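Local coordinates for protein Myo-inositol phosphohydrolase (Mitsuokella multacida, PDB 4WU3) that probably removes phosphate groups from inositol phosphates such as phytate, as a protein tyrosine phosphatase-like enzyme with two related phosphatase sequence regions, at residues D145-D150 against K592-H597; V265-I270 against Q302-F307; D521-F526 against L536-Q541. The protein carries 2 engineered substitutions. All coordinates share one frame; numbering follows the deposited sequence.

Contact 1 of 3, residues D145-D150 against K592-H597; sequences DGRTED and KADYYH. With 4IP (inositol-(1,3,4,5)-tetrakisphosphate), chain F.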
loop_
_atom_site.group_PDB
_atom_site.type_symbol
_atom_site.label_atom_id
_atom_site.label_comp_id
_atom_site.label_asym_id
_atom_site.label_seq_id
_atom_site.Cartn_x
_atom_site.Cartn_y
_atom_site.Cartn_z
ATOM N N ASP A 145 -6.404 -5.933 12.855
ATOM C CA ASP A 145 -6.311 -5.844 11.407
ATOM C C ASP A 145 -7.635 -6.156 10.709
ATOM O O ASP A 145 -8.174 -7.250 10.839
ATOM C CB ASP A 145 -5.244 -6.819 10.929
ATOM C CG ASP A 145 -4.906 -6.646 9.480
ATOM O OD1 ASP A 145 -5.287 -5.615 8.879
ATOM O OD2 ASP A 145 -4.252 -7.556 8.930
ATOM N N GLY A 146 -8.150 -5.190 9.965
ATOM C CA GLY A 146 -9.328 -5.401 9.125
ATOM C C GLY A 146 -10.667 -5.193 9.810
ATOM O O GLY A 146 -11.695 -5.119 9.150
ATOM N N ARG A 147 -10.659 -5.068 11.130
ATOM C CA ARG A 147 -11.890 -4.961 11.878
ATOM C C ARG A 147 -12.532 -3.578 11.829
ATOM O O ARG A 147 -11.855 -2.551 11.805
ATOM C CB ARG A 147 -11.634 -5.345 13.323
ATOM C CG ARG A 147 -11.424 -6.824 13.506
ATOM C CD ARG A 147 -10.908 -7.163 14.892
ATOM N NE ARG A 147 -10.846 -8.606 15.038
ATOM C CZ ARG A 147 -9.978 -9.248 15.809
ATOM N NH1 ARG A 147 -9.077 -8.584 16.519
ATOM N NH2 ARG A 147 -10.007 -10.564 15.860
ATOM N N THR A 148 -13.859 -3.578 11.826
ATOM C CA THR A 148 -14.638 -2.369 11.942
ATOM C C THR A 148 -14.811 -1.943 13.418
ATOM O O THR A 148 -14.675 -2.743 14.345
ATOM C CB THR A 148 -16.041 -2.592 11.366
ATOM O OG1 THR A 148 -16.758 -3.484 12.227
ATOM C CG2 THR A 148 -15.982 -3.183 9.960
ATOM N N GLU A 149 -15.152 -0.677 13.609
ATOM C CA GLU A 149 -15.397 -0.118 14.923
ATOM C C GLU A 149 -16.369 -0.960 15.761
ATOM O O GLU A 149 -16.163 -1.122 16.957
ATOM C CB GLU A 149 -15.942 1.299 14.758
ATOM C CG GLU A 149 -16.150 2.060 16.050
ATOM C CD GLU A 149 -16.926 3.346 15.841
ATOM O OE1 GLU A 149 -16.597 4.099 14.897
ATOM O OE2 GLU A 149 -17.865 3.606 16.621
ATOM N N ASP A 150 -17.431 -1.491 15.155
ATOM C CA ASP A 150 -18.451 -2.179 15.952
ATOM C C ASP A 150 -18.042 -3.589 16.373
ATOM O O ASP A 150 -18.712 -4.218 17.185
ATOM C CB ASP A 150 -19.831 -2.195 15.272
ATOM C CG ASP A 150 -19.765 -2.496 13.811
ATOM O OD1 ASP A 150 -19.014 -3.412 13.448
ATOM O OD2 ASP A 150 -20.490 -1.836 13.029
ATOM N N LYS A 592 -16.184 -14.453 8.796
ATOM C CA LYS A 592 -17.250 -14.635 9.772
ATOM C C LYS A 592 -16.730 -14.883 11.171
ATOM O O LYS A 592 -17.508 -14.888 12.118
ATOM C CB LYS A 592 -18.156 -15.801 9.379
ATOM C CG LYS A 592 -18.988 -15.548 8.136
ATOM C CD LYS A 592 -19.780 -16.784 7.747
ATOM C CE LYS A 592 -20.424 -16.616 6.382
ATOM N NZ LYS A 592 -21.230 -17.810 5.989
ATOM N N ALA A 593 -15.425 -15.079 11.300
ATOM C CA ALA A 593 -14.834 -15.480 12.573
ATOM C C ALA A 593 -15.208 -14.556 13.726
ATOM O O ALA A 593 -15.693 -15.010 14.752
ATOM C CB ALA A 593 -13.323 -15.567 12.440
ATOM N N ASP A 594 -14.979 -13.261 13.554
ATOM C CA ASP A 594 -15.320 -12.265 14.568
ATOM C C ASP A 594 -16.814 -12.233 14.874
ATOM O O ASP A 594 -17.211 -11.929 15.999
ATOM C CB ASP A 594 -14.868 -10.866 14.118
ATOM C CG ASP A 594 -13.348 -10.725 14.053
ATOM O OD1 ASP A 594 -12.637 -11.472 14.771
ATOM O OD2 ASP A 594 -12.863 -9.858 13.284
ATOM N N TYR A 595 -17.639 -12.518 13.867
ATOM C CA TYR A 595 -19.108 -12.456 14.029
ATOM C C TYR A 595 -19.670 -13.691 14.740
ATOM O O TYR A 595 -20.603 -13.570 15.538
ATOM C CB TYR A 595 -19.807 -12.197 12.689
ATOM C CG TYR A 595 -19.401 -10.868 12.079
ATOM C CD1 TYR A 595 -19.984 -9.675 12.494
ATOM C CD2 TYR A 595 -18.402 -10.806 11.123
ATOM C CE1 TYR A 595 -19.597 -8.465 11.957
ATOM C CE2 TYR A 595 -18.005 -9.601 10.579
ATOM C CZ TYR A 595 -18.601 -8.433 10.991
ATOM O OH TYR A 595 -18.177 -7.246 10.434
ATOM N N TYR A 596 -19.097 -14.860 14.470
ATOM C CA TYR A 596 -19.377 -16.052 15.271
ATOM C C TYR A 596 -18.954 -15.834 16.719
ATOM O O TYR A 596 -19.659 -16.216 17.648
ATOM C CB TYR A 596 -18.603 -17.254 14.746
ATOM C CG TYR A 596 -19.111 -17.844 13.452
ATOM C CD1 TYR A 596 -20.470 -18.003 13.217
ATOM C CD2 TYR A 596 -18.221 -18.299 12.483
ATOM C CE1 TYR A 596 -20.930 -18.569 12.037
ATOM C CE2 TYR A 596 -18.674 -18.866 11.299
ATOM C CZ TYR A 596 -20.027 -18.996 11.078
ATOM O OH TYR A 596 -20.478 -19.568 9.903
ATOM N N HIS A 597 -17.792 -15.221 16.912
ATOM C CA HIS A 597 -17.297 -14.995 18.260
ATOM C C HIS A 597 -18.239 -14.079 19.018
ATOM O O HIS A 597 -18.533 -14.292 20.190
ATOM C CB HIS A 597 -15.910 -14.369 18.241
ATOM C CG HIS A 597 -15.493 -13.824 19.568
ATOM N ND1 HIS A 597 -15.106 -14.633 20.616
ATOM C CD2 HIS A 597 -15.435 -12.555 20.030
ATOM C CE1 HIS A 597 -14.810 -13.884 21.663
ATOM N NE2 HIS A 597 -15.001 -12.620 21.334
HETATM C C1 4IP F . -27.459 -17.908 7.298
HETATM O O1 4IP F . -28.648 -18.311 7.977
HETATM C C2 4IP F . -27.684 -17.922 5.792
HETATM O O2 4IP F . -28.140 -19.208 5.392
HETATM C C3 4IP F . -26.400 -17.623 5.029
HETATM O O3 4IP F . -26.653 -17.684 3.623
HETATM C C4 4IP F . -25.283 -18.596 5.396
HETATM O O4 4IP F . -24.083 -18.202 4.721
HETATM C C5 4IP F . -25.054 -18.589 6.903
HETATM O O5 4IP F . -24.047 -19.538 7.261
HETATM C C6 4IP F . -26.343 -18.884 7.669
HETATM O O6 4IP F . -26.108 -18.825 9.078
HETATM P P1 4IP F . -29.851 -17.296 8.305
HETATM O O1P 4IP F . -29.302 -16.405 9.385
HETATM O O2P 4IP F . -30.957 -18.222 8.739
HETATM O O3P 4IP F . -30.135 -16.611 6.993
HETATM P P3 4IP F . -26.327 -16.413 2.684
HETATM O O4P 4IP F . -24.979 -15.934 3.172
HETATM O O5P 4IP F . -27.473 -15.462 2.946
HETATM O O6P 4IP F . -26.287 -16.976 1.286
HETATM P P4 4IP F . -23.206 -19.237 3.842
HETATM O O7P 4IP F . -24.204 -19.923 2.941
HETATM O O8P 4IP F . -22.254 -18.326 3.107
HETATM O O9P 4IP F . -22.567 -20.136 4.883
HETATM P P5 4IP F . -23.002 -19.195 8.444
HETATM O OPF 4IP F . -22.865 -17.680 8.438
HETATM O OPG 4IP F . -21.755 -19.942 8.018
HETATM O OPH 4IP F . -23.664 -19.738 9.691
HETATM O O HOH W 1 -15.046 -6.759 11.430
HETATM O O HOH W 2 -19.269 -5.320 11.669
#
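R147 and D594 mark where the two backbones come nearest, their CA atoms 8.5 Å apart: a loop running into helix 149-161 faces the beginning of helix 593-613. R147 holds D594 side-on in a salt bridge. NE of R147 gives a nearly straight bond to D594 OD2 (3.0 Å, 167° at the hydrogen), and NH2 of R147 gives a second, also 3.0 Å, to D594 OD1. OD2 lies in the guanidinium plane, yet NE reaches it from above the carboxylate plane, because the two flat groups are turned 52° against each other. The third nitrogen, NH1, is tied to N144, fixing the guanidinium's rotation. Next to this pair the link is made by water: one molecule donates to D150 OD1 at 2.6 Å and lies 2.5 Å from the hydroxyl OH of Y595, in the plane of that ring. T148, at the N-cap position, donates from OG1 to the same D150 OD1 (2.6 Å). Two residues before D594, K592 stretches its extended chain until its NZ donates to O4 of the tetrakisphosphate at 3.1 Å. The arrangement is a surface salt bridge joining the start of helix 149-161 to a helix bordering an inositol phosphate pocket.

Contact 2 of 3, residues V265-I270 against Q302-F307; sequences VSFDDI and QFVQHF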
loop_
_atom_site.group_PDB
_atom_site.type_symbol
_atom_site.label_atom_id
_atom_site.label_comp_id
_atom_site.label_asym_id
_atom_site.label_seq_id
_atom_site.Cartn_x
_atom_site.Cartn_y
_atom_site.Cartn_z
ATOM N N VAL A 265 -3.468 29.971 4.831
ATOM C CA VAL A 265 -2.145 29.334 4.860
ATOM C C VAL A 265 -2.036 28.224 3.823
ATOM O O VAL A 265 -2.965 27.442 3.625
ATOM C CB VAL A 265 -1.847 28.773 6.273
ATOM C CG1 VAL A 265 -0.477 28.132 6.332
ATOM C CG2 VAL A 265 -1.952 29.886 7.304
ATOM N N SER A 266 -0.888 28.140 3.167
ATOM C CA SER A 266 -0.708 27.152 2.118
ATOM C C SER A 266 -0.556 25.745 2.679
ATOM O O SER A 266 -0.166 25.548 3.831
ATOM C CB SER A 266 0.514 27.486 1.285
ATOM O OG SER A 266 1.686 27.243 2.036
ATOM N N PHE A 267 -0.862 24.766 1.845
ATOM C CA PHE A 267 -0.710 23.369 2.207
ATOM C C PHE A 267 0.719 23.068 2.653
ATOM O O PHE A 267 0.939 22.471 3.706
ATOM C CB PHE A 267 -1.108 22.465 1.029
ATOM C CG PHE A 267 -0.817 21.016 1.267
ATOM C CD1 PHE A 267 -1.597 20.276 2.141
ATOM C CD2 PHE A 267 0.236 20.400 0.630
ATOM C CE1 PHE A 267 -1.324 18.949 2.376
ATOM C CE2 PHE A 267 0.516 19.076 0.863
ATOM C CZ PHE A 267 -0.258 18.351 1.744
ATOM N N ASP A 268 1.694 23.505 1.864
ATOM C CA ASP A 268 3.094 23.227 2.176
ATOM C C ASP A 268 3.522 23.779 3.536
ATOM O O ASP A 268 4.313 23.161 4.239
ATOM C CB ASP A 268 3.995 23.803 1.083
ATOM C CG ASP A 268 3.934 23.001 -0.202
ATOM O OD1 ASP A 268 3.462 21.839 -0.163
ATOM O OD2 ASP A 268 4.358 23.525 -1.254
ATOM N N ASP A 269 3.015 24.955 3.887
ATOM C CA ASP A 269 3.396 25.596 5.126
ATOM C C ASP A 269 2.838 24.796 6.296
ATOM O O ASP A 269 3.513 24.579 7.308
ATOM C CB ASP A 269 2.910 27.051 5.150
ATOM C CG ASP A 269 3.871 28.008 4.425
ATOM O OD1 ASP A 269 4.974 27.566 3.995
ATOM O OD2 ASP A 269 3.524 29.203 4.283
ATOM N N ILE A 270 1.610 24.326 6.150
ATOM C CA ILE A 270 1.005 23.537 7.200
ATOM C C ILE A 270 1.822 22.259 7.453
ATOM O O ILE A 270 2.189 21.965 8.586
ATOM C CB ILE A 270 -0.466 23.232 6.865
ATOM C CG1 ILE A 270 -1.283 24.532 6.916
ATOM C CG2 ILE A 270 -1.030 22.224 7.844
ATOM C CD1 ILE A 270 -2.767 24.350 6.654
ATOM N N GLN A 302 -0.902 11.938 0.196
ATOM C CA GLN A 302 -1.921 12.298 -0.760
ATOM C C GLN A 302 -3.237 12.573 -0.051
ATOM O O GLN A 302 -4.001 13.433 -0.474
ATOM C CB GLN A 302 -2.083 11.180 -1.790
ATOM C CG GLN A 302 -0.895 11.076 -2.727
ATOM C CD GLN A 302 -1.031 9.967 -3.749
ATOM O OE1 GLN A 302 -1.686 8.959 -3.517
ATOM N NE2 GLN A 302 -0.388 10.148 -4.881
ATOM N N PHE A 303 -3.513 11.845 1.026
ATOM C CA PHE A 303 -4.754 12.079 1.728
ATOM C C PHE A 303 -4.827 13.491 2.273
ATOM O O PHE A 303 -5.870 14.119 2.180
ATOM C CB PHE A 303 -4.992 11.113 2.895
ATOM C CG PHE A 303 -6.033 11.614 3.847
ATOM C CD1 PHE A 303 -7.344 11.776 3.430
ATOM C CD2 PHE A 303 -5.700 11.973 5.139
ATOM C CE1 PHE A 303 -8.307 12.269 4.296
ATOM C CE2 PHE A 303 -6.655 12.460 6.011
ATOM C CZ PHE A 303 -7.959 12.612 5.588
ATOM N N VAL A 304 -3.753 13.984 2.882
ATOM C CA VAL A 304 -3.822 15.323 3.473
ATOM C C VAL A 304 -3.912 16.395 2.387
ATOM O O VAL A 304 -4.475 17.447 2.617
ATOM C CB VAL A 304 -2.694 15.632 4.489
ATOM C CG1 VAL A 304 -3.009 14.966 5.810
ATOM C CG2 VAL A 304 -1.335 15.205 3.974
ATOM N N GLN A 305 -3.368 16.113 1.201
ATOM C CA GLN A 305 -3.545 17.010 0.056
ATOM C C GLN A 305 -5.024 17.083 -0.308
ATOM O O GLN A 305 -5.563 18.155 -0.548
ATOM C CB GLN A 305 -2.738 16.532 -1.151
ATOM C CG GLN A 305 -1.229 16.529 -0.943
ATOM C CD GLN A 305 -0.471 15.988 -2.140
ATOM O OE1 GLN A 305 0.011 14.860 -2.131
ATOM N NE2 GLN A 305 -0.356 16.802 -3.178
ATOM N N HIS A 306 -5.684 15.938 -0.349
ATOM C CA HIS A 306 -7.092 15.915 -0.739
ATOM C C HIS A 306 -7.969 16.567 0.318
ATOM O O HIS A 306 -8.915 17.273 -0.023
ATOM C CB HIS A 306 -7.575 14.488 -0.994
ATOM C CG HIS A 306 -6.835 13.787 -2.086
ATOM N ND1 HIS A 306 -6.563 14.380 -3.301
ATOM C CD2 HIS A 306 -6.317 12.538 -2.151
ATOM C CE1 HIS A 306 -5.900 13.527 -4.062
ATOM N NE2 HIS A 306 -5.739 12.402 -3.388
ATOM N N PHE A 307 -7.670 16.318 1.591
ATOM C CA PHE A 307 -8.395 16.976 2.679
ATOM C C PHE A 307 -8.219 18.497 2.617
ATOM O O PHE A 307 -9.184 19.242 2.826
ATOM C CB PHE A 307 -7.934 16.450 4.045
ATOM C CG PHE A 307 -8.747 16.970 5.204
ATOM C CD1 PHE A 307 -9.970 16.403 5.522
ATOM C CD2 PHE A 307 -8.287 18.018 5.972
ATOM C CE1 PHE A 307 -10.717 16.884 6.588
ATOM C CE2 PHE A 307 -9.033 18.503 7.027
ATOM C CZ PHE A 307 -10.248 17.937 7.340
#
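The apolar part of this contact is the work of F267, whose ring lies against V304 and Q305. CZ of F267 meets the CG methylene of Q305 at 3.4 Å, and the same CZ is 4.0 Å from the CG2 methyl of V304. With CG anti to the backbone nitrogen (chi1 173°), the phenyl group reaches straight from the first turn of its helix to the neighbouring one; the CA atoms of F267 and Q305 are 7.3 Å apart. The ring also meets main chain: its CE1 is 3.5 Å from O of V304, approached obliquely. Cutting F267 back to an alanine is likely to open a gap beside V304 and leave CG of Q305 without the ring it packs on.

Between the two segments the polar groups make no bond to each other. S266 is the N-cap of helix 267-276, and its OG accepts from N of D269 at 3.2 Å, a capping bond at the turn that carries F267. Beyond CG, the Q305 amide has another partner: NE2 bonds a glycerol, probably left from crystallisation. V265 O is bonded by the hydroxyl of Y308, so helix 291-313 also holds the residue just before the cap.

I270, F303 and F307 all rest on helix 247-261. The result is a helix-to-helix packing in which 267-276 and 291-313 meet beside 247-261, the helix that follows the phosphate-binding loop in phosphatases of this type.

Contact 3 of 3, residues D521-F526 against L536-Q541; sequences DEFINF and LHFHSQ. Engineered in segment 536-541: S540 (natural residue Cys). With 4IP (inositol-(1,3,4,5)-tetrakisphosphate), chain F.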
loop_
_atom_site.group_PDB
_atom_site.type_symbol
_atom_site.label_atom_id
_atom_site.label_comp_id
_atom_site.label_asym_id
_atom_site.label_seq_id
_atom_site.Cartn_x
_atom_site.Cartn_y
_atom_site.Cartn_z
ATOM N N ASP A 521 -34.891 -6.153 21.516
ATOM C CA ASP A 521 -35.912 -5.417 22.256
ATOM C C ASP A 521 -37.254 -5.494 21.536
ATOM O O ASP A 521 -38.297 -5.651 22.173
ATOM C CB ASP A 521 -35.530 -3.942 22.373
ATOM C CG ASP A 521 -34.661 -3.653 23.571
ATOM O OD1 ASP A 521 -34.491 -4.549 24.412
ATOM O OD2 ASP A 521 -34.161 -2.515 23.671
ATOM N N GLU A 522 -37.225 -5.344 20.214
ATOM C CA GLU A 522 -38.443 -5.442 19.422
ATOM C C GLU A 522 -39.077 -6.797 19.664
ATOM O O GLU A 522 -40.274 -6.883 19.875
ATOM C CB GLU A 522 -38.180 -5.215 17.925
ATOM C CG GLU A 522 -39.424 -5.350 17.052
ATOM C CD GLU A 522 -39.311 -4.645 15.708
ATOM O OE1 GLU A 522 -38.210 -4.171 15.351
ATOM O OE2 GLU A 522 -40.339 -4.560 15.000
ATOM N N PHE A 523 -38.285 -7.860 19.661
ATOM C CA PHE A 523 -38.855 -9.172 19.917
ATOM C C PHE A 523 -39.416 -9.313 21.333
ATOM O O PHE A 523 -40.480 -9.899 21.524
ATOM C CB PHE A 523 -37.854 -10.288 19.666
ATOM C CG PHE A 523 -38.414 -11.662 19.939
ATOM C CD1 PHE A 523 -39.446 -12.171 19.160
ATOM C CD2 PHE A 523 -37.927 -12.431 20.971
ATOM C CE1 PHE A 523 -39.983 -13.431 19.413
ATOM C CE2 PHE A 523 -38.457 -13.688 21.233
ATOM C CZ PHE A 523 -39.486 -14.192 20.452
ATOM N N ILE A 524 -38.707 -8.808 22.330
ATOM C CA ILE A 524 -39.171 -8.948 23.706
ATOM C C ILE A 524 -40.488 -8.192 23.893
ATOM O O ILE A 524 -41.462 -8.715 24.451
ATOM C CB ILE A 524 -38.104 -8.466 24.694
ATOM C CG1 ILE A 524 -36.898 -9.412 24.620
ATOM C CG2 ILE A 524 -38.660 -8.382 26.113
ATOM C CD1 ILE A 524 -35.670 -8.905 25.328
ATOM N N ASN A 525 -40.529 -6.973 23.385
ATOM C CA ASN A 525 -41.759 -6.219 23.386
ATOM C C ASN A 525 -42.874 -7.011 22.705
ATOM O O ASN A 525 -43.972 -7.115 23.238
ATOM C CB ASN A 525 -41.545 -4.860 22.726
ATOM C CG ASN A 525 -40.659 -3.956 23.559
ATOM O OD1 ASN A 525 -40.428 -4.208 24.746
ATOM N ND2 ASN A 525 -40.162 -2.894 22.946
ATOM N N PHE A 526 -42.593 -7.600 21.549
ATOM C CA PHE A 526 -43.597 -8.421 20.879
ATOM C C PHE A 526 -44.108 -9.503 21.817
ATOM O O PHE A 526 -45.311 -9.716 21.902
ATOM C CB PHE A 526 -43.042 -9.056 19.600
ATOM C CG PHE A 526 -43.992 -10.013 18.934
ATOM C CD1 PHE A 526 -44.911 -9.569 18.032
ATOM C CD2 PHE A 526 -43.957 -11.352 19.209
ATOM C CE1 PHE A 526 -45.787 -10.445 17.415
ATOM C CE2 PHE A 526 -44.833 -12.229 18.599
ATOM C CZ PHE A 526 -45.753 -11.773 17.702
ATOM N N LEU A 536 -45.153 -19.223 17.491
ATOM C CA LEU A 536 -44.211 -18.429 16.711
ATOM C C LEU A 536 -43.390 -19.282 15.776
ATOM O O LEU A 536 -42.676 -20.184 16.217
ATOM C CB LEU A 536 -43.251 -17.688 17.629
ATOM C CG LEU A 536 -43.891 -16.720 18.608
ATOM C CD1 LEU A 536 -42.809 -16.074 19.458
ATOM C CD2 LEU A 536 -44.718 -15.680 17.882
ATOM N N HIS A 537 -43.488 -18.990 14.481
ATOM C CA HIS A 537 -42.649 -19.654 13.491
ATOM C C HIS A 537 -41.591 -18.707 12.950
ATOM O O HIS A 537 -41.895 -17.798 12.192
ATOM C CB HIS A 537 -43.470 -20.187 12.328
ATOM C CG HIS A 537 -42.634 -20.848 11.280
ATOM N ND1 HIS A 537 -42.323 -22.189 11.315
ATOM C CD2 HIS A 537 -42.005 -20.346 10.194
ATOM C CE1 HIS A 537 -41.557 -22.490 10.286
ATOM N NE2 HIS A 537 -41.352 -21.390 9.587
ATOM N N PHE A 538 -40.343 -18.925 13.346
ATOM C CA PHE A 538 -39.261 -18.077 12.903
ATOM C C PHE A 538 -38.668 -18.577 11.604
ATOM O O PHE A 538 -38.440 -19.776 11.430
ATOM C CB PHE A 538 -38.163 -18.033 13.947
ATOM C CG PHE A 538 -38.571 -17.380 15.218
ATOM C CD1 PHE A 538 -38.466 -16.020 15.372
ATOM C CD2 PHE A 538 -39.054 -18.138 16.267
ATOM C CE1 PHE A 538 -38.841 -15.417 16.562
ATOM C CE2 PHE A 538 -39.443 -17.542 17.448
ATOM C CZ PHE A 538 -39.331 -16.179 17.597
ATOM N N HIS A 539 -38.401 -17.646 10.696
ATOM C CA HIS A 539 -37.636 -17.972 9.494
ATOM C C HIS A 539 -36.673 -16.843 9.175
ATOM O O HIS A 539 -36.887 -15.690 9.542
ATOM C CB HIS A 539 -38.551 -18.274 8.284
ATOM C CG HIS A 539 -38.998 -17.056 7.537
ATOM N ND1 HIS A 539 -38.206 -16.419 6.604
ATOM C CD2 HIS A 539 -40.147 -16.349 7.598
ATOM C CE1 HIS A 539 -38.848 -15.368 6.131
ATOM N NE2 HIS A 539 -40.028 -15.303 6.716
ATOM N N SER A 540 -35.594 -17.195 8.500
ATOM C CA SER A 540 -34.709 -16.205 7.931
ATOM C C SER A 540 -34.456 -16.687 6.511
ATOM O O SER A 540 -35.406 -17.074 5.831
ATOM C CB SER A 540 -33.437 -16.076 8.766
ATOM O OG SER A 540 -33.059 -17.338 9.275
ATOM N N GLN A 541 -33.212 -16.675 6.046
ATOM C CA GLN A 541 -32.928 -17.115 4.677
ATOM C C GLN A 541 -32.801 -18.622 4.675
ATOM O O GLN A 541 -33.480 -19.302 3.918
ATOM C CB GLN A 541 -31.643 -16.466 4.125
ATOM C CG GLN A 541 -31.501 -16.519 2.605
ATOM C CD GLN A 541 -31.027 -17.863 2.070
ATOM O OE1 GLN A 541 -30.324 -18.604 2.747
ATOM N NE2 GLN A 541 -31.395 -18.168 0.835
HETATM C C1 4IP F . -27.459 -17.908 7.298
HETATM O O1 4IP F . -28.648 -18.311 7.977
HETATM C C2 4IP F . -27.684 -17.922 5.792
HETATM O O2 4IP F . -28.140 -19.208 5.392
HETATM C C3 4IP F . -26.400 -17.623 5.029
HETATM O O3 4IP F . -26.653 -17.684 3.623
HETATM C C4 4IP F . -25.283 -18.596 5.396
HETATM O O4 4IP F . -24.083 -18.202 4.721
HETATM C C5 4IP F . -25.054 -18.589 6.903
HETATM O O5 4IP F . -24.047 -19.538 7.261
HETATM C C6 4IP F . -26.343 -18.884 7.669
HETATM O O6 4IP F . -26.108 -18.825 9.078
HETATM P P1 4IP F . -29.851 -17.296 8.305
HETATM O O1P 4IP F . -29.302 -16.405 9.385
HETATM O O2P 4IP F . -30.957 -18.222 8.739
HETATM O O3P 4IP F . -30.135 -16.611 6.993
HETATM P P3 4IP F . -26.327 -16.413 2.684
HETATM O O4P 4IP F . -24.979 -15.934 3.172
HETATM O O5P 4IP F . -27.473 -15.462 2.946
HETATM O O6P 4IP F . -26.287 -16.976 1.286
HETATM P P4 4IP F . -23.206 -19.237 3.842
HETATM O O7P 4IP F . -24.204 -19.923 2.941
HETATM O O8P 4IP F . -22.254 -18.326 3.107
HETATM O O9P 4IP F . -22.567 -20.136 4.883
HETATM P P5 4IP F . -23.002 -19.195 8.444
HETATM O OPF 4IP F . -22.865 -17.680 8.438
HETATM O OPG 4IP F . -21.755 -19.942 8.018
HETATM O OPH 4IP F . -23.664 -19.738 9.691
#
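F526 and L536 have the nearest CA atoms, 10.9 Å apart, where the 521-526 part of helix 517-529 runs nearly antiparallel to strand 536-539 (164°), the axes 13.3 Å apart. L536 spreads its two methyls between two phenylalanines. CD2 sits at the edge of the F526 ring, 3.5 Å from CE2, while CD1 approaches the edge of F523, 3.9 Å from its CE1. Both phenylalanines have CG anti to the backbone nitrogen (chi1 179° for F523), which points their rings from the helix to the sheet. F523 then meets F538 at 3.4 Å, CE1 to CZ, with CE1 lying in the plane of the F538 ring at its edge; the planes are 63° apart.

This helix connects strand 503-509 to strand 535-539, parallel members of the five-stranded sheet, in a beta-alpha-beta crossover, and lies against the sheet as in the alpha/beta core of tyrosine phosphatase-like enzymes. On the strand's far end begins the phosphate-binding loop. S540, an engineered serine at the natural cysteine position, puts OG by the 1-phosphate of the inositol, though the modelled 2.3 Å to O2P is doubtful. Q541 N donates to O3P of the same ligand phosphate at 3.2 Å. Behind them H539 ND1 bonds O of S540 almost straight, at 3.0 Å, in the carbonyl plane on a lone pair, while its NE2 is held by E493.

How the contacts relate
Contact 3 is the buried one, contact 2 is partly buried and contact 1 lies at the surface, and the chemistry follows this order: hydrocarbon alone between helix and sheet in 3, a ring on aliphatic and backbone atoms between helices in 2, charge and water in 1. Contacts 1 and 3 meet at one ligand: 592-597 and 536-541 reach different phosphates of the same tetrakisphosphate, although their nearest atoms stay about 10 Å apart. Contact 2 lies across the chain's centre from contact 3, about 51 Å away between centres. No helix or strand is shared among the three; contact 1 joins segments 442 residues apart, contact 3 near neighbours in sequence.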